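Local coordinates for protein 1,3,6,8-tetrahydroxynaphthalene synthase (Streptomyces coelicolor, PDB 1U0M) that condenses five malonyl-CoA units into a linear pentaketide and cyclises it by Claisen and aldol steps to the melanin precursor 1,3,6,8-tetrahydroxynaphthalene, at residues G131-S134 against T135-Q138; E81-A84 against K85-P89; T29-L32 against A33-H37; G72-D75 against R76-Y80. All coordinates share one frame; numbering follows the deposited sequence.

Overall arrangement
All four contacts are local, each joining side chains a few residues apart, in the N-terminal half of the chalcone-synthase-like, thiolase-type fold. Along the chain the order is contact 3 on helix 26-37, contact 4 at the start of helix 73-99, contact 2 further along that helix, and contact 1 in the turn leading into strand 137-141, one of the two outermost strands, within this chain, of the large mixed sheet. Contacts 4 and 2 adjoin, their centres about 14 Å apart. Contact 1 lies about 18 Å from contact 2, centre to centre, and about 46 Å from contact 3. Contacts 1 and 4 both touch the second subunit, placing this half of the chain at the dimer interface.

Contact 1: residues G131-S134 against T135-Q138; sequences GFDS and TTRQ
T136 sends two hydrogen bonds to one atom of D133, its carbonyl oxygen. The backbone N of T136 reaches D133 O at 2.9 Å in a nearly straight bond (171°), approaching from well above the carbonyl plane. The hydroxyl of the same threonine comes in separately: OG1 of T136 lies 2.5 Å from D133 O, in the carbonyl plane and on a lone pair. Two donors from one residue thus grip a single oxygen from different directions. OG1 can do this because it stands anti to its own carbonyl carbon (chi1 -38°), on the side of the backbone N.

The D133 side chain crosses that of T136 at about a right angle, and its OD1 makes a close polar approach to OG1 of T136, at 3.1 Å. In van der Waals contact, CB of F132 lies 3.8 Å from T136 OG1, while the F132 side chain packs on A103, I106 and I127. A valine in place of T136 would probably leave D133 O with the backbone N as its remaining donor within the turn and put a methyl group where the hydroxyl now meets the aspartate.

S134 packs against Y221 of the second subunit. At the heart of the contact is a type I beta turn from D133 to T136, linking helix 122-129 to strand 137-141 in an alpha-to-beta connection of the thiolase fold.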
loop_
_atom_site.group_PDB
_atom_site.type_symbol
_atom_site.label_atom_id
_atom_site.label_comp_id
_atom_site.label_asym_id
_atom_site.label_seq_id
_atom_site.Cartn_x
_atom_site.Cartn_y
_atom_site.Cartn_z
ATOM N N GLY A 131 0.393 -4.410 -21.656
ATOM C CA GLY A 131 -0.771 -4.097 -22.455
ATOM C C GLY A 131 -2.072 -4.253 -21.697
ATOM O O GLY A 131 -3.097 -4.570 -22.286
ATOM N N PHE A 132 -2.042 -4.038 -20.387
ATOM C CA PHE A 132 -3.257 -4.146 -19.590
ATOM C C PHE A 132 -4.255 -3.044 -19.946
ATOM O O PHE A 132 -3.947 -2.113 -20.694
ATOM C CB PHE A 132 -2.921 -4.053 -18.100
ATOM C CG PHE A 132 -2.546 -5.362 -17.478
ATOM C CD1 PHE A 132 -3.521 -6.208 -16.956
ATOM C CD2 PHE A 132 -1.217 -5.755 -17.411
ATOM C CE1 PHE A 132 -3.177 -7.422 -16.378
ATOM C CE2 PHE A 132 -0.861 -6.966 -16.837
ATOM C CZ PHE A 132 -1.845 -7.802 -16.319
ATOM N N ASP A 133 -5.455 -3.167 -19.391
ATOM C CA ASP A 133 -6.525 -2.201 -19.598
ATOM C C ASP A 133 -6.052 -0.845 -19.071
ATOM O O ASP A 133 -5.627 -0.741 -17.917
ATOM C CB ASP A 133 -7.773 -2.623 -18.810
ATOM C CG ASP A 133 -7.857 -4.136 -18.582
ATOM O OD1 ASP A 133 -6.831 -4.757 -18.214
ATOM O OD2 ASP A 133 -8.966 -4.697 -18.753
ATOM N N SER A 134 -6.136 0.191 -19.899
ATOM C CA SER A 134 -5.716 1.529 -19.483
ATOM C C SER A 134 -6.607 2.030 -18.337
ATOM O O SER A 134 -6.444 3.149 -17.853
ATOM C CB SER A 134 -5.794 2.485 -20.675
ATOM O OG SER A 134 -4.970 3.617 -20.484
ATOM N N THR A 135 -7.526 1.172 -17.898
ATOM C CA THR A 135 -8.470 1.485 -16.828
ATOM C C THR A 135 -8.293 0.599 -15.604
ATOM O O THR A 135 -9.001 0.762 -14.612
ATOM C CB THR A 135 -9.933 1.323 -17.313
ATOM O OG1 THR A 135 -10.124 0.003 -17.844
ATOM C CG2 THR A 135 -10.243 2.331 -18.387
ATOM N N THR A 136 -7.354 -0.342 -15.677
ATOM C CA THR A 136 -7.093 -1.265 -14.572
ATOM C C THR A 136 -6.759 -0.506 -13.297
ATOM O O THR A 136 -5.941 0.403 -13.312
ATOM C CB THR A 136 -5.908 -2.199 -14.878
ATOM O OG1 THR A 136 -5.941 -2.582 -16.255
ATOM C CG2 THR A 136 -5.980 -3.446 -14.008
ATOM N N ARG A 137 -7.398 -0.885 -12.198
ATOM C CA ARG A 137 -7.147 -0.223 -10.931
ATOM C C ARG A 137 -5.886 -0.811 -10.330
ATOM O O ARG A 137 -5.657 -2.017 -10.412
ATOM C CB ARG A 137 -8.301 -0.436 -9.952
ATOM C CG ARG A 137 -9.594 -0.928 -10.556
ATOM C CD ARG A 137 -10.208 0.043 -11.537
ATOM N NE ARG A 137 -11.453 -0.510 -12.066
ATOM C CZ ARG A 137 -12.512 -0.798 -11.311
ATOM N NH1 ARG A 137 -12.474 -0.578 -10.003
ATOM N NH2 ARG A 137 -13.601 -1.322 -11.859
ATOM N N GLN A 138 -5.068 0.046 -9.733
ATOM C CA GLN A 138 -3.831 -0.392 -9.102
ATOM C C GLN A 138 -4.021 -0.391 -7.585
ATOM O O GLN A 138 -4.558 0.558 -7.018
ATOM C CB GLN A 138 -2.693 0.559 -9.480
ATOM C CG GLN A 138 -2.565 0.796 -10.968
ATOM C CD GLN A 138 -1.970 2.145 -11.281
ATOM O OE1 GLN A 138 -0.761 2.344 -11.190
ATOM N NE2 GLN A 138 -2.828 3.095 -11.638
#

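Contact 2: residues E81-A84 against K85-P89; sequences EREA and KSRVP
K85 opens the second segment by lying alongside E81, both side chains pointing the same way. Its chain is extended beyond CG, and NZ forms a salt bridge with OE2 of E81 at 3.6 Å; the backbone N of K85 bonds to E81 O one turn back.

S86 turns its hydroxyl back onto the helix. With OG held between the backbone N and the carbonyl carbon (chi1 52°), it donates to R82 O at 2.9 Å, while the backbone N of S86 reaches that oxygen from the opposite face of the carbonyl plane. A water molecule also donates to S86 OG and, weakly, to OE2 of E83.

R87 carries the main ionic contact. It runs side by side with E83, and its NE meets OE1 of E83 at 2.9 Å, nearly along the C-O axis, with the carboxylate and guanidinium planes 32° apart. NH2 of R87 adds a weak bond to the same oxygen. The other oxygen, OE2 of E83, offers its anti lone pair to NH2 of R82 at 2.6 Å, in the guanidinium plane, so the carboxylate is shared by two arginines that should both favour its charged form. R87 NH2 has a further salt bridge to E21.

V88 packs along the helix against A84, though the exact placing of its CG2 is doubtful, and at P89 the helix kinks.

Helix 73-99 thereby rests both A84 and V88 on L122 of helix 122-129; on strand 167-175, A84 meets F175 and V88 meets V171 and C173, while K85 makes a cation-pi contact with W125.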
loop_
_atom_site.group_PDB
_atom_site.type_symbol
_atom_site.label_atom_id
_atom_site.label_comp_id
_atom_site.label_asym_id
_atom_site.label_seq_id
_atom_site.Cartn_x
_atom_site.Cartn_y
_atom_site.Cartn_z
ATOM N N GLU A 81 14.195 -2.727 -8.676
ATOM C CA GLU A 81 13.340 -2.482 -9.839
ATOM C C GLU A 81 13.815 -3.150 -11.117
ATOM O O GLU A 81 12.999 -3.599 -11.914
ATOM C CB GLU A 81 13.106 -0.979 -10.089
ATOM C CG GLU A 81 14.316 -0.127 -10.365
ATOM C CD GLU A 81 13.941 1.233 -10.964
ATOM O OE1 GLU A 81 14.803 2.146 -10.978
ATOM O OE2 GLU A 81 12.792 1.387 -11.434
ATOM N N ARG A 82 15.124 -3.233 -11.320
ATOM C CA ARG A 82 15.632 -3.894 -12.520
ATOM C C ARG A 82 15.230 -5.368 -12.533
ATOM O O ARG A 82 14.741 -5.880 -13.548
ATOM C CB ARG A 82 17.155 -3.822 -12.587
ATOM C CG ARG A 82 17.743 -4.567 -13.791
ATOM C CD ARG A 82 19.248 -4.797 -13.628
ATOM N NE ARG A 82 19.566 -5.832 -12.645
ATOM C CZ ARG A 82 20.622 -5.796 -11.839
ATOM N NH1 ARG A 82 21.458 -4.769 -11.897
ATOM N NH2 ARG A 82 20.856 -6.797 -10.988
ATOM N N GLU A 83 15.443 -6.045 -11.398
ATOM C CA GLU A 83 15.131 -7.466 -11.283
ATOM C C GLU A 83 13.643 -7.763 -11.365
ATOM O O GLU A 83 13.248 -8.837 -11.804
ATOM C CB GLU A 83 15.684 -8.043 -9.973
ATOM C CG GLU A 83 17.211 -8.076 -9.857
ATOM C CD GLU A 83 17.871 -8.936 -10.924
ATOM O OE1 GLU A 83 17.250 -9.923 -11.375
ATOM O OE2 GLU A 83 19.021 -8.637 -11.300
ATOM N N ALA A 84 12.820 -6.818 -10.932
ATOM C CA ALA A 84 11.381 -7.011 -10.967
ATOM C C ALA A 84 10.846 -6.786 -12.384
ATOM O O ALA A 84 9.893 -7.433 -12.819
ATOM C CB ALA A 84 10.715 -6.057 -10.003
ATOM N N LYS A 85 11.455 -5.854 -13.101
ATOM C CA LYS A 85 11.002 -5.584 -14.451
ATOM C C LYS A 85 11.352 -6.725 -15.381
ATOM O O LYS A 85 10.545 -7.094 -16.225
ATOM C CB LYS A 85 11.581 -4.267 -14.953
ATOM C CG LYS A 85 10.814 -3.085 -14.404
ATOM C CD LYS A 85 11.335 -1.763 -14.919
ATOM C CE LYS A 85 10.429 -0.626 -14.480
ATOM N NZ LYS A 85 11.143 0.668 -14.532
ATOM N N SER A 86 12.533 -7.306 -15.205
ATOM C CA SER A 86 12.948 -8.428 -16.043
ATOM C C SER A 86 12.403 -9.791 -15.609
ATOM O O SER A 86 12.557 -10.769 -16.338
ATOM C CB SER A 86 14.476 -8.503 -16.125
ATOM O OG SER A 86 15.066 -8.491 -14.841
ATOM N N ARG A 87 11.751 -9.872 -14.450
ATOM C CA ARG A 87 11.236 -11.164 -13.998
ATOM C C ARG A 87 9.716 -11.269 -13.820
ATOM O O ARG A 87 9.117 -12.291 -14.148
ATOM C CB ARG A 87 11.908 -11.568 -12.679
ATOM C CG ARG A 87 13.418 -11.729 -12.737
ATOM C CD ARG A 87 13.948 -12.106 -11.365
ATOM N NE ARG A 87 15.404 -12.094 -11.286
ATOM C CZ ARG A 87 16.180 -13.117 -11.617
ATOM N NH1 ARG A 87 15.637 -14.247 -12.056
ATOM N NH2 ARG A 87 17.500 -13.015 -11.487
ATOM N N VAL A 88 9.090 -10.219 -13.304
ATOM C CA VAL A 88 7.655 -10.259 -13.054
ATOM C C VAL A 88 6.778 -10.646 -14.254
ATOM O O VAL A 88 5.945 -11.544 -14.147
ATOM C CB VAL A 88 7.175 -8.916 -12.445
ATOM C CG1 VAL A 88 5.684 -8.958 -12.191
ATOM C CG2 VAL A 88 7.904 -8.658 -11.134
ATOM N N PRO A 89 6.958 -9.982 -15.405
ATOM C CA PRO A 89 6.187 -10.246 -16.630
ATOM C C PRO A 89 5.887 -11.721 -16.951
ATOM O O PRO A 89 4.721 -12.118 -17.083
ATOM C CB PRO A 89 7.036 -9.582 -17.703
ATOM C CG PRO A 89 7.527 -8.366 -16.990
ATOM C CD PRO A 89 7.959 -8.925 -15.648
HETATM O O HOH W 1 18.094 -8.444 -14.040
#

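Contact 3: residues T29-L32 against A33-H37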
loop_
_atom_site.group_PDB
_atom_site.type_symbol
_atom_site.label_atom_id
_atom_site.label_comp_id
_atom_site.label_asym_id
_atom_site.label_seq_id
_atom_site.Cartn_x
_atom_site.Cartn_y
_atom_site.Cartn_z
ATOM N N THR A 29 25.055 -21.492 4.131
ATOM C CA THR A 29 24.591 -20.472 5.069
ATOM C C THR A 29 25.372 -20.577 6.365
ATOM O O THR A 29 25.848 -19.568 6.895
ATOM C CB THR A 29 23.084 -20.618 5.398
ATOM O OG1 THR A 29 22.300 -20.358 4.226
ATOM C CG2 THR A 29 22.683 -19.631 6.474
ATOM N N LEU A 30 25.515 -21.806 6.864
ATOM C CA LEU A 30 26.244 -22.046 8.108
ATOM C C LEU A 30 27.698 -21.623 8.000
ATOM O O LEU A 30 28.234 -21.028 8.929
ATOM C CB LEU A 30 26.157 -23.527 8.500
ATOM C CG LEU A 30 25.015 -23.911 9.452
ATOM C CD1 LEU A 30 23.731 -23.284 8.993
ATOM C CD2 LEU A 30 24.877 -25.426 9.538
ATOM N N GLU A 31 28.338 -21.937 6.874
ATOM C CA GLU A 31 29.741 -21.565 6.671
ATOM C C GLU A 31 29.916 -20.058 6.762
ATOM O O GLU A 31 30.720 -19.563 7.553
ATOM C CB GLU A 31 30.235 -22.027 5.302
ATOM C CG GLU A 31 30.105 -23.513 5.067
ATOM C CD GLU A 31 30.505 -23.910 3.655
ATOM O OE1 GLU A 31 31.666 -23.630 3.270
ATOM O OE2 GLU A 31 29.660 -24.499 2.935
ATOM N N LEU A 32 29.162 -19.335 5.937
ATOM C CA LEU A 32 29.222 -17.878 5.907
ATOM C C LEU A 32 28.984 -17.333 7.312
ATOM O O LEU A 32 29.800 -16.579 7.840
ATOM C CB LEU A 32 28.167 -17.306 4.939
ATOM C CG LEU A 32 28.132 -17.820 3.495
ATOM C CD1 LEU A 32 27.146 -17.018 2.703
ATOM C CD2 LEU A 32 29.496 -17.714 2.857
ATOM N N ALA A 33 27.869 -17.720 7.917
ATOM C CA ALA A 33 27.543 -17.263 9.263
ATOM C C ALA A 33 28.705 -17.511 10.214
ATOM O O ALA A 33 29.011 -16.681 11.072
ATOM C CB ALA A 33 26.302 -17.964 9.765
ATOM N N ARG A 34 29.361 -18.655 10.057
ATOM C CA ARG A 34 30.489 -18.975 10.913
ATOM C C ARG A 34 31.651 -18.056 10.607
ATOM O O ARG A 34 32.172 -17.381 11.495
ATOM C CB ARG A 34 30.934 -20.419 10.714
ATOM C CG ARG A 34 30.761 -21.288 11.934
ATOM C CD ARG A 34 31.577 -22.558 11.771
ATOM N NE ARG A 34 31.276 -23.226 10.504
ATOM C CZ ARG A 34 30.221 -24.013 10.298
ATOM N NH1 ARG A 34 29.353 -24.245 11.279
ATOM N NH2 ARG A 34 30.036 -24.571 9.108
ATOM N N ARG A 35 32.065 -18.034 9.347
ATOM C CA ARG A 35 33.178 -17.189 8.960
ATOM C C ARG A 35 32.916 -15.720 9.228
ATOM O O ARG A 35 33.811 -14.994 9.662
ATOM C CB ARG A 35 33.528 -17.398 7.482
ATOM C CG ARG A 35 34.589 -18.477 7.275
ATOM C CD ARG A 35 35.210 -18.403 5.894
ATOM N NE ARG A 35 34.416 -19.110 4.898
ATOM C CZ ARG A 35 34.461 -20.424 4.712
ATOM N NH1 ARG A 35 35.270 -21.169 5.456
ATOM N NH2 ARG A 35 33.693 -20.992 3.790
ATOM N N ARG A 36 31.684 -15.284 9.008
ATOM C CA ARG A 36 31.347 -13.883 9.205
ATOM C C ARG A 36 30.988 -13.476 10.635
ATOM O O ARG A 36 30.764 -12.298 10.898
ATOM C CB ARG A 36 30.226 -13.489 8.233
ATOM C CG ARG A 36 30.614 -13.692 6.756
ATOM C CD ARG A 36 29.417 -13.616 5.809
ATOM N NE ARG A 36 28.857 -12.269 5.711
ATOM C CZ ARG A 36 29.363 -11.291 4.961
ATOM N NH1 ARG A 36 30.450 -11.499 4.225
ATOM N NH2 ARG A 36 28.781 -10.096 4.953
ATOM N N HIS A 37 30.940 -14.423 11.566
ATOM C CA HIS A 37 30.607 -14.067 12.945
ATOM C C HIS A 37 31.341 -14.905 13.973
ATOM O O HIS A 37 30.874 -15.079 15.093
ATOM C CB HIS A 37 29.102 -14.172 13.179
ATOM C CG HIS A 37 28.303 -13.241 12.326
ATOM N ND1 HIS A 37 27.921 -13.554 11.038
ATOM C CD2 HIS A 37 27.870 -11.979 12.551
ATOM C CE1 HIS A 37 27.289 -12.523 10.507
ATOM N NE2 HIS A 37 27.246 -11.555 11.404
#
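L32 and R36 meet where the backbone of this helix is drawn tight. The N of R36 lies 2.6 Å from L32 O, nearly in line with the carbonyl, and the methylene chain of R36 follows the same oxygen, with CB 3.1 Å from L32 O. Further along, CD of R36 touches CB of L32 at 4.0 Å. R36 then bends at chi3 (69°), and its NH2 is hydrogen-bonded to OH of Y180. R35 N to E31 O is likewise short, at 2.7 Å.

The backbone bonds of R36 and R35 are the i to i+4 bonds of an alpha helix, here helix 26-37, packed on one side against helix 43-52 through L30 on I50 and A33 on L47, and on another against I24 of strand 22-25 through T29 and L32.

The solvent side is much looser. E31 and R35 run alongside each other, yet their carboxylate and guanidinium planes stand 84° apart; the salt bridge spans 3.4 Å from OE1 of E31 to NH2 of R35, and the hydrogen bond within it is weak. R34, exposed though it also brushes L47, folds back along the helix instead: bent at chi3 (-52°), it lays one guanidinium face over L30 O, which faces the middle of the group, with CZ of R34 3.8 Å from L30 O.

Contact 4: residues G72-D75 against R76-Y80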
loop_
_atom_site.group_PDB
_atom_site.type_symbol
_atom_site.label_atom_id
_atom_site.label_comp_id
_atom_site.label_asym_id
_atom_site.label_seq_id
_atom_site.Cartn_x
_atom_site.Cartn_y
_atom_site.Cartn_z
ATOM N N GLY A 72 24.663 0.297 -0.704
ATOM C CA GLY A 72 23.802 1.395 -0.312
ATOM C C GLY A 72 22.362 1.113 -0.716
ATOM O O GLY A 72 22.104 0.367 -1.668
ATOM N N PHE A 73 21.429 1.721 0.003
ATOM C CA PHE A 73 19.991 1.549 -0.236
ATOM C C PHE A 73 19.596 1.998 -1.652
ATOM O O PHE A 73 18.753 1.371 -2.297
ATOM C CB PHE A 73 19.229 2.356 0.832
ATOM C CG PHE A 73 17.738 2.186 0.802
ATOM C CD1 PHE A 73 16.912 3.219 1.255
ATOM C CD2 PHE A 73 17.151 1.009 0.358
ATOM C CE1 PHE A 73 15.533 3.082 1.264
ATOM C CE2 PHE A 73 15.771 0.867 0.362
ATOM C CZ PHE A 73 14.959 1.905 0.817
ATOM N N GLU A 74 20.200 3.085 -2.137
ATOM C CA GLU A 74 19.895 3.582 -3.483
ATOM C C GLU A 74 20.252 2.523 -4.530
ATOM O O GLU A 74 19.426 2.182 -5.372
ATOM C CB GLU A 74 20.645 4.894 -3.775
ATOM C CG GLU A 74 20.493 5.372 -5.226
ATOM C CD GLU A 74 20.989 6.798 -5.481
ATOM O OE1 GLU A 74 21.786 7.325 -4.672
ATOM O OE2 GLU A 74 20.587 7.382 -6.520
ATOM N N ASP A 75 21.467 1.987 -4.481
ATOM C CA ASP A 75 21.843 0.952 -5.449
ATOM C C ASP A 75 21.038 -0.336 -5.238
ATOM O O ASP A 75 20.618 -0.982 -6.196
ATOM C CB ASP A 75 23.355 0.652 -5.379
ATOM C CG ASP A 75 24.205 1.728 -6.072
ATOM O OD1 ASP A 75 23.618 2.722 -6.572
ATOM O OD2 ASP A 75 25.456 1.579 -6.113
ATOM N N ARG A 76 20.815 -0.701 -3.981
ATOM C CA ARG A 76 20.039 -1.896 -3.653
ATOM C C ARG A 76 18.652 -1.739 -4.288
ATOM O O ARG A 76 18.169 -2.620 -4.982
ATOM C CB ARG A 76 19.885 -2.024 -2.122
ATOM C CG ARG A 76 20.243 -3.389 -1.516
ATOM C CD ARG A 76 21.729 -3.493 -1.303
ATOM N NE ARG A 76 22.213 -4.690 -0.610
ATOM C CZ ARG A 76 21.914 -5.041 0.647
ATOM N NH1 ARG A 76 21.096 -4.314 1.389
ATOM N NH2 ARG A 76 22.505 -6.098 1.194
ATOM N N ASN A 77 18.011 -0.599 -4.056
ATOM C CA ASN A 77 16.676 -0.394 -4.602
ATOM C C ASN A 77 16.678 -0.358 -6.135
ATOM O O ASN A 77 15.674 -0.690 -6.773
ATOM C CB ASN A 77 16.062 0.883 -4.032
ATOM C CG ASN A 77 14.559 0.803 -3.946
ATOM O OD1 ASN A 77 14.014 0.046 -3.141
ATOM N ND2 ASN A 77 13.874 1.568 -4.787
ATOM N N LYS A 78 17.803 0.053 -6.722
ATOM C CA LYS A 78 17.931 0.068 -8.178
ATOM C C LYS A 78 17.892 -1.399 -8.618
ATOM O O LYS A 78 17.191 -1.760 -9.561
ATOM C CB LYS A 78 19.261 0.699 -8.612
ATOM C CG LYS A 78 19.128 2.030 -9.350
ATOM C CD LYS A 78 18.958 3.183 -8.387
ATOM C CE LYS A 78 20.304 3.703 -7.926
ATOM N NZ LYS A 78 21.001 4.493 -8.983
ATOM N N VAL A 79 18.639 -2.256 -7.923
ATOM C CA VAL A 79 18.629 -3.675 -8.269
ATOM C C VAL A 79 17.204 -4.219 -8.163
ATOM O O VAL A 79 16.776 -5.027 -8.989
ATOM C CB VAL A 79 19.506 -4.491 -7.338
ATOM C CG1 VAL A 79 19.447 -5.956 -7.736
ATOM C CG2 VAL A 79 20.923 -3.954 -7.372
ATOM N N TYR A 80 16.476 -3.756 -7.146
ATOM C CA TYR A 80 15.108 -4.189 -6.926
ATOM C C TYR A 80 14.233 -3.952 -8.143
ATOM O O TYR A 80 13.605 -4.889 -8.619
ATOM C CB TYR A 80 14.519 -3.507 -5.675
ATOM C CG TYR A 80 13.026 -3.725 -5.480
ATOM C CD1 TYR A 80 12.102 -2.756 -5.878
ATOM C CD2 TYR A 80 12.534 -4.927 -4.970
ATOM C CE1 TYR A 80 10.730 -2.982 -5.778
ATOM C CE2 TYR A 80 11.162 -5.164 -4.869
ATOM C CZ TYR A 80 10.265 -4.187 -5.277
ATOM O OH TYR A 80 8.904 -4.417 -5.194
#
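D75, R76 and K78 take the largest share of this contact, in the first turns of helix 73-99. K78 is the most contorted: bent at chi2, chi3 and chi4, its chain curls back over the helix, bringing CE 3.1 Å from E74 O and 3.2 Å from CG of E74. NZ of K78 lies 3.8 Å from OE2 of E74 and 4.0 Å from OD1 of D75, two long salt bridges set at about a right angle. E74 runs alongside the lysine, whereas D75 crosses it at a slant. Replacing E74 by an alanine would probably leave K78 NZ with D75 as its remaining partner in this network and free the lysine chain to turn. D75 O also accepts from N of V79 at 2.9 Å.

R76 goes the other way. Its backbone N makes the first i to i+4 bond of the helix, to O of G72, the N-cap residue, at 2.9 Å. The guanidinium leads off to the carbonyl of Y180.

E74 also packs on K235 of the second subunit. Acids in a helix's first turn should also suit its dipole, so the chemistry points to diffuse electrostatics more than to tight ion pairs.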